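Local structure of polyhedrin (4S1K) at residues Pro99-Phe104 against Ala162-Leu167; Lys114-Ile119 against Cys142-Asn147. The protein forms the crystalline occlusion bodies (polyhedra) in which cypovirus particles are embedded, and binds ATP in the crystal. All coordinates share one frame; numbering follows the deposited sequence.

Contact 1. Residues Pro99-Phe104 against Ala162-Leu167; sequences PKKLSF and AWYVEL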
# COMPACT_ATOMS: atom_id res chain seq x y z
N PRO A 99 11.99 -19.17 -2.87
CA PRO A 99 11.01 -20.28 -2.83
C PRO A 99 11.31 -21.44 -3.80
O PRO A 99 11.70 -21.23 -4.94
CB PRO A 99 9.68 -19.60 -3.21
CG PRO A 99 9.91 -18.16 -3.01
CD PRO A 99 11.36 -17.87 -3.16
N LYS A 100 11.12 -22.64 -3.29
CA LYS A 100 11.06 -23.86 -4.06
C LYS A 100 9.75 -23.90 -4.83
O LYS A 100 9.69 -24.34 -5.97
CB LYS A 100 10.96 -25.05 -3.10
CG LYS A 100 12.24 -25.81 -2.82
CD LYS A 100 11.97 -27.32 -2.78
CE LYS A 100 11.30 -27.86 -4.06
NZ LYS A 100 11.75 -27.20 -5.33
N LYS A 101 8.70 -23.52 -4.12
CA LYS A 101 7.36 -23.70 -4.55
C LYS A 101 6.48 -22.56 -4.03
O LYS A 101 6.73 -22.03 -2.94
CB LYS A 101 6.83 -25.02 -3.99
CG LYS A 101 5.39 -25.23 -4.37
CD LYS A 101 4.90 -26.58 -4.01
CE LYS A 101 4.87 -26.70 -2.52
NZ LYS A 101 3.69 -27.47 -2.01
N LEU A 102 5.45 -22.20 -4.79
CA LEU A 102 4.46 -21.19 -4.35
C LEU A 102 3.10 -21.86 -4.40
O LEU A 102 2.81 -22.56 -5.37
CB LEU A 102 4.48 -19.99 -5.28
CG LEU A 102 5.28 -18.71 -5.01
CD1 LEU A 102 6.35 -18.83 -3.96
CD2 LEU A 102 5.85 -18.16 -6.31
N SER A 103 2.31 -21.69 -3.33
CA SER A 103 0.96 -22.19 -3.24
C SER A 103 -0.04 -21.02 -3.07
O SER A 103 0.14 -20.15 -2.21
CB SER A 103 0.83 -23.13 -2.04
OG SER A 103 1.67 -24.27 -2.15
N PHE A 104 -1.10 -21.03 -3.85
CA PHE A 104 -2.09 -19.99 -3.79
C PHE A 104 -3.43 -20.60 -3.36
O PHE A 104 -3.99 -21.44 -4.06
CB PHE A 104 -2.23 -19.30 -5.15
CG PHE A 104 -0.99 -18.62 -5.63
CD1 PHE A 104 0.04 -19.34 -6.20
CD2 PHE A 104 -0.87 -17.26 -5.55
CE1 PHE A 104 1.20 -18.72 -6.63
CE2 PHE A 104 0.27 -16.62 -6.01
CZ PHE A 104 1.31 -17.36 -6.54
N ALA A 162 -7.07 -24.15 -5.22
CA ALA A 162 -5.67 -23.82 -5.10
C ALA A 162 -4.99 -23.89 -6.42
O ALA A 162 -5.44 -24.62 -7.31
CB ALA A 162 -4.96 -24.78 -4.15
N TRP A 163 -3.87 -23.18 -6.51
CA TRP A 163 -2.94 -23.30 -7.63
C TRP A 163 -1.52 -23.37 -7.08
O TRP A 163 -1.14 -22.68 -6.10
CB TRP A 163 -3.13 -22.13 -8.63
CG TRP A 163 -2.33 -22.25 -9.86
CD1 TRP A 163 -2.53 -23.12 -10.88
CD2 TRP A 163 -1.16 -21.48 -10.22
NE1 TRP A 163 -1.56 -22.96 -11.85
CE2 TRP A 163 -0.72 -21.95 -11.47
CE3 TRP A 163 -0.45 -20.45 -9.59
CZ2 TRP A 163 0.40 -21.43 -12.11
CZ3 TRP A 163 0.66 -19.93 -10.23
CH2 TRP A 163 1.07 -20.42 -11.47
N TYR A 164 -0.73 -24.26 -7.68
CA TYR A 164 0.61 -24.48 -7.22
C TYR A 164 1.55 -24.21 -8.36
O TYR A 164 1.26 -24.53 -9.51
CB TYR A 164 0.74 -25.92 -6.76
CG TYR A 164 -0.22 -26.26 -5.64
CD1 TYR A 164 0.12 -26.01 -4.30
CD2 TYR A 164 -1.48 -26.79 -5.92
CE1 TYR A 164 -0.76 -26.30 -3.27
CE2 TYR A 164 -2.38 -27.07 -4.88
CZ TYR A 164 -2.01 -26.83 -3.56
OH TYR A 164 -2.90 -27.09 -2.58
N VAL A 165 2.70 -23.64 -8.04
CA VAL A 165 3.75 -23.46 -9.01
C VAL A 165 5.13 -23.70 -8.40
O VAL A 165 5.44 -23.21 -7.31
CB VAL A 165 3.68 -22.06 -9.68
CG1 VAL A 165 3.84 -20.92 -8.68
CG2 VAL A 165 4.72 -21.95 -10.81
N GLU A 166 5.96 -24.42 -9.15
CA GLU A 166 7.35 -24.67 -8.75
C GLU A 166 8.24 -23.65 -9.42
O GLU A 166 8.19 -23.52 -10.64
CB GLU A 166 7.76 -26.08 -9.17
CG GLU A 166 9.26 -26.33 -9.20
CD GLU A 166 9.62 -27.81 -9.28
OE1 GLU A 166 8.96 -28.57 -10.01
OE2 GLU A 166 10.59 -28.21 -8.59
N LEU A 167 9.08 -22.98 -8.65
CA LEU A 167 10.06 -22.04 -9.20
C LEU A 167 11.34 -22.76 -9.64
O LEU A 167 11.53 -23.90 -9.31
CB LEU A 167 10.39 -20.98 -8.15
CG LEU A 167 9.20 -20.34 -7.42
CD1 LEU A 167 9.66 -19.07 -6.73
CD2 LEU A 167 8.07 -20.04 -8.39
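Lys101-Phe104 and Ala162-Glu166 run antiparallel as neighbouring strands, the closest approach of their short axes 4.7 Å and their N-to-C directions 169° apart. Leu102 with Val165 and Phe104 with Trp163 are the hydrogen-bonded pairs, each closed by two N-H to O=C bonds; Leu102 N to Val165 O is 2.7 Å. Leu167 N extends the ladder to Lys100 O with a more bent bond, 146° at the hydrogen.

On the face of Leu102 and Phe104, the CD1-CE1 side of the phenyl ring runs alongside the CE3-CZ3 edge of Trp163, with CD1 3.6 Å from CE3 and the ring planes at 44°. Leu102 CB meets Val165 CG1 at 3.6 Å, and Leu102 CD2 touches Leu167 CD2 at 3.6 Å, the two side chains crossing at about a right angle. On the other face Ser103 OG sits 3.2 Å from Tyr164 CD1, at the ring edge. Beyond it, Tyr164 OH bonds to Tyr105. Lys100 and Glu166 make a long salt bridge, NZ to OE2 3.6 Å.

These are interior strands of a six-stranded antiparallel sheet: 27-34 flanks 101-107, where Lys100 and Lys101 form a classic bulge opposite Glu34, and 150-152 flanks 160-166. Phe104 packs against strands 116-120 and 173-179.

Contact 2. Residues Lys114-Ile119 against Cys142-Asn147; sequences KASIDI and CSYKRN
Ser143 lies against Ser116 and Ile117 where an irregular segment, 3-10 at Cys142-Ser143 and then loop, runs beside outer strand 116-120 of a three-stranded antiparallel sheet. Cys142, whose disulfide partner is Cys155, contributes its carbonyl: O receives Lys145 NZ at 3.0 Å, a bond within the segment that turns the lysine chain back over its own backbone.

Ser143 makes the central polar contact. Its O accepts Ile117 N at 2.9 Å; the bond is straight at the hydrogen, 170°, although the donor is tilted 32° from the carbonyl plane. With chi1 at 71°, its hydroxyl stands between the backbone N and the carbonyl carbon and meets Ser116 OG at 2.6 Å. Ser143 OG also bonds to Pro140 O, so the buried hydroxyl pair is tied to the chain just before the segment.

Tyr144 lies alongside Lys114, both side chains pointing the same way. Lys114 O approaches the ring edge, 3.3 Å from CE1, while Ser116 CB stands over one face. A water joins Tyr144 OH to Lys114 NZ, bridging the two polar ends.

Lys145 bends at chi2, then runs extended, bringing CE to 4.0 Å from Ile117 CB. Its ammonium also makes a cation-pi contact with Trp163, so this charge is held by an aromatic ring as well as by oxygen atoms. Arg146 rests one face of its guanidinium on Tyr144 CB, and its backbone N joins Ala115 O through a second water. A third water links the segments at Ile117, donating to Ile117 O and accepting from Lys145 NZ, at 3.0 Å in both bonds.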
# COMPACT_ATOMS: atom_id res chain seq x y z
N LYS A 114 -12.08 -15.39 -13.94
CA LYS A 114 -11.31 -14.13 -14.04
C LYS A 114 -10.21 -13.96 -13.02
O LYS A 114 -9.40 -13.01 -13.13
CB LYS A 114 -12.27 -12.95 -13.89
CG LYS A 114 -13.33 -12.83 -14.98
CD LYS A 114 -12.81 -13.00 -16.40
CE LYS A 114 -11.65 -12.08 -16.74
NZ LYS A 114 -12.11 -10.69 -17.03
N ALA A 115 -10.12 -14.85 -12.03
CA ALA A 115 -9.02 -14.80 -11.09
C ALA A 115 -7.71 -14.93 -11.87
O ALA A 115 -7.55 -15.80 -12.75
CB ALA A 115 -9.14 -15.89 -10.03
N SER A 116 -6.77 -14.06 -11.55
CA SER A 116 -5.55 -13.93 -12.34
C SER A 116 -4.37 -14.02 -11.38
O SER A 116 -4.33 -13.32 -10.37
CB SER A 116 -5.60 -12.59 -13.05
OG SER A 116 -4.43 -12.33 -13.77
N ILE A 117 -3.42 -14.89 -11.69
CA ILE A 117 -2.22 -15.05 -10.89
C ILE A 117 -1.00 -14.89 -11.78
O ILE A 117 -0.72 -15.74 -12.59
CB ILE A 117 -2.15 -16.43 -10.25
CG1 ILE A 117 -3.31 -16.63 -9.26
CG2 ILE A 117 -0.78 -16.64 -9.58
CD1 ILE A 117 -3.40 -18.08 -8.77
N ASP A 118 -0.27 -13.79 -11.60
CA ASP A 118 0.81 -13.37 -12.48
C ASP A 118 2.13 -13.50 -11.71
O ASP A 118 2.38 -12.78 -10.73
CB ASP A 118 0.58 -11.90 -12.91
CG ASP A 118 1.49 -11.45 -14.06
OD1 ASP A 118 2.30 -12.32 -14.49
OD2 ASP A 118 1.40 -10.25 -14.52
N ILE A 119 2.94 -14.47 -12.11
CA ILE A 119 4.29 -14.62 -11.56
C ILE A 119 5.19 -13.72 -12.40
O ILE A 119 5.42 -13.98 -13.60
CB ILE A 119 4.77 -16.07 -11.60
CG1 ILE A 119 3.67 -16.99 -11.01
CG2 ILE A 119 6.12 -16.19 -10.89
CD1 ILE A 119 3.21 -16.61 -9.60
N CYS A 142 -1.70 -16.18 -19.82
CA CYS A 142 -1.33 -17.31 -18.96
C CYS A 142 -1.76 -17.20 -17.48
O CYS A 142 -1.76 -18.22 -16.77
CB CYS A 142 0.18 -17.58 -19.02
SG CYS A 142 1.32 -16.25 -18.49
N SER A 143 -2.11 -15.98 -17.04
CA SER A 143 -2.42 -15.69 -15.62
C SER A 143 -3.79 -16.19 -15.22
O SER A 143 -4.04 -16.41 -14.05
CB SER A 143 -2.32 -14.19 -15.32
OG SER A 143 -3.40 -13.42 -15.92
N TYR A 144 -4.68 -16.41 -16.18
CA TYR A 144 -6.05 -16.85 -15.88
C TYR A 144 -6.09 -18.34 -15.76
O TYR A 144 -6.00 -19.03 -16.75
CB TYR A 144 -6.97 -16.42 -17.01
CG TYR A 144 -7.13 -14.94 -17.06
CD1 TYR A 144 -7.99 -14.30 -16.18
CD2 TYR A 144 -6.40 -14.18 -17.96
CE1 TYR A 144 -8.15 -12.93 -16.21
CE2 TYR A 144 -6.56 -12.80 -18.00
CZ TYR A 144 -7.44 -12.19 -17.12
OH TYR A 144 -7.62 -10.82 -17.13
N LYS A 145 -6.22 -18.86 -14.54
CA LYS A 145 -6.00 -20.30 -14.35
C LYS A 145 -7.24 -21.06 -14.64
O LYS A 145 -7.14 -22.13 -15.19
CB LYS A 145 -5.50 -20.64 -12.94
CG LYS A 145 -4.23 -19.95 -12.50
CD LYS A 145 -3.15 -20.01 -13.56
CE LYS A 145 -1.96 -19.16 -13.16
NZ LYS A 145 -0.89 -19.28 -14.15
N ARG A 146 -8.40 -20.54 -14.22
CA ARG A 146 -9.70 -21.14 -14.53
C ARG A 146 -9.77 -22.60 -14.03
O ARG A 146 -9.65 -22.83 -12.82
CB ARG A 146 -10.04 -21.00 -16.04
CG ARG A 146 -10.03 -19.55 -16.48
CD ARG A 146 -10.87 -19.24 -17.72
NE ARG A 146 -10.39 -17.99 -18.35
CZ ARG A 146 -9.33 -17.91 -19.16
NH1 ARG A 146 -8.63 -18.98 -19.49
NH2 ARG A 146 -8.96 -16.75 -19.68
N ASN A 147 -9.91 -23.57 -14.94
CA ASN A 147 -10.05 -24.95 -14.53
C ASN A 147 -8.68 -25.58 -14.24
O ASN A 147 -8.62 -26.75 -13.92
CB ASN A 147 -10.84 -25.77 -15.57
CG ASN A 147 -12.32 -25.43 -15.59
OD1 ASN A 147 -13.11 -26.00 -14.85
ND2 ASN A 147 -12.70 -24.47 -16.44
O HOH W 1 -10.06 -9.48 -16.40
O HOH W 2 -8.97 -18.04 -13.42
O HOH W 3 1.40 -17.45 -13.80

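How the contacts relate
The centres of contacts 1 and 2 lie about 13 Å apart, and the two are nested in sequence: strand 101-107 is followed by 116-120, then the 142-147 loop, before 160-166 returns to close contact 1. Contact 1 belongs to the six-stranded sheet, whereas contact 2 lies at an outer strand of the three-stranded sheet. They meet directly where Ile117 CG2 touches both Trp163 CZ3, at 3.6 Å, and Phe104 CE2, with Ile119 CD1 also against Phe104 CZ. The two sheets thus share an apolar interface. The side chain of Tyr164, on the other face of contact 1, lies about 7 Å from bound ATP, while contact 2 is away from that site.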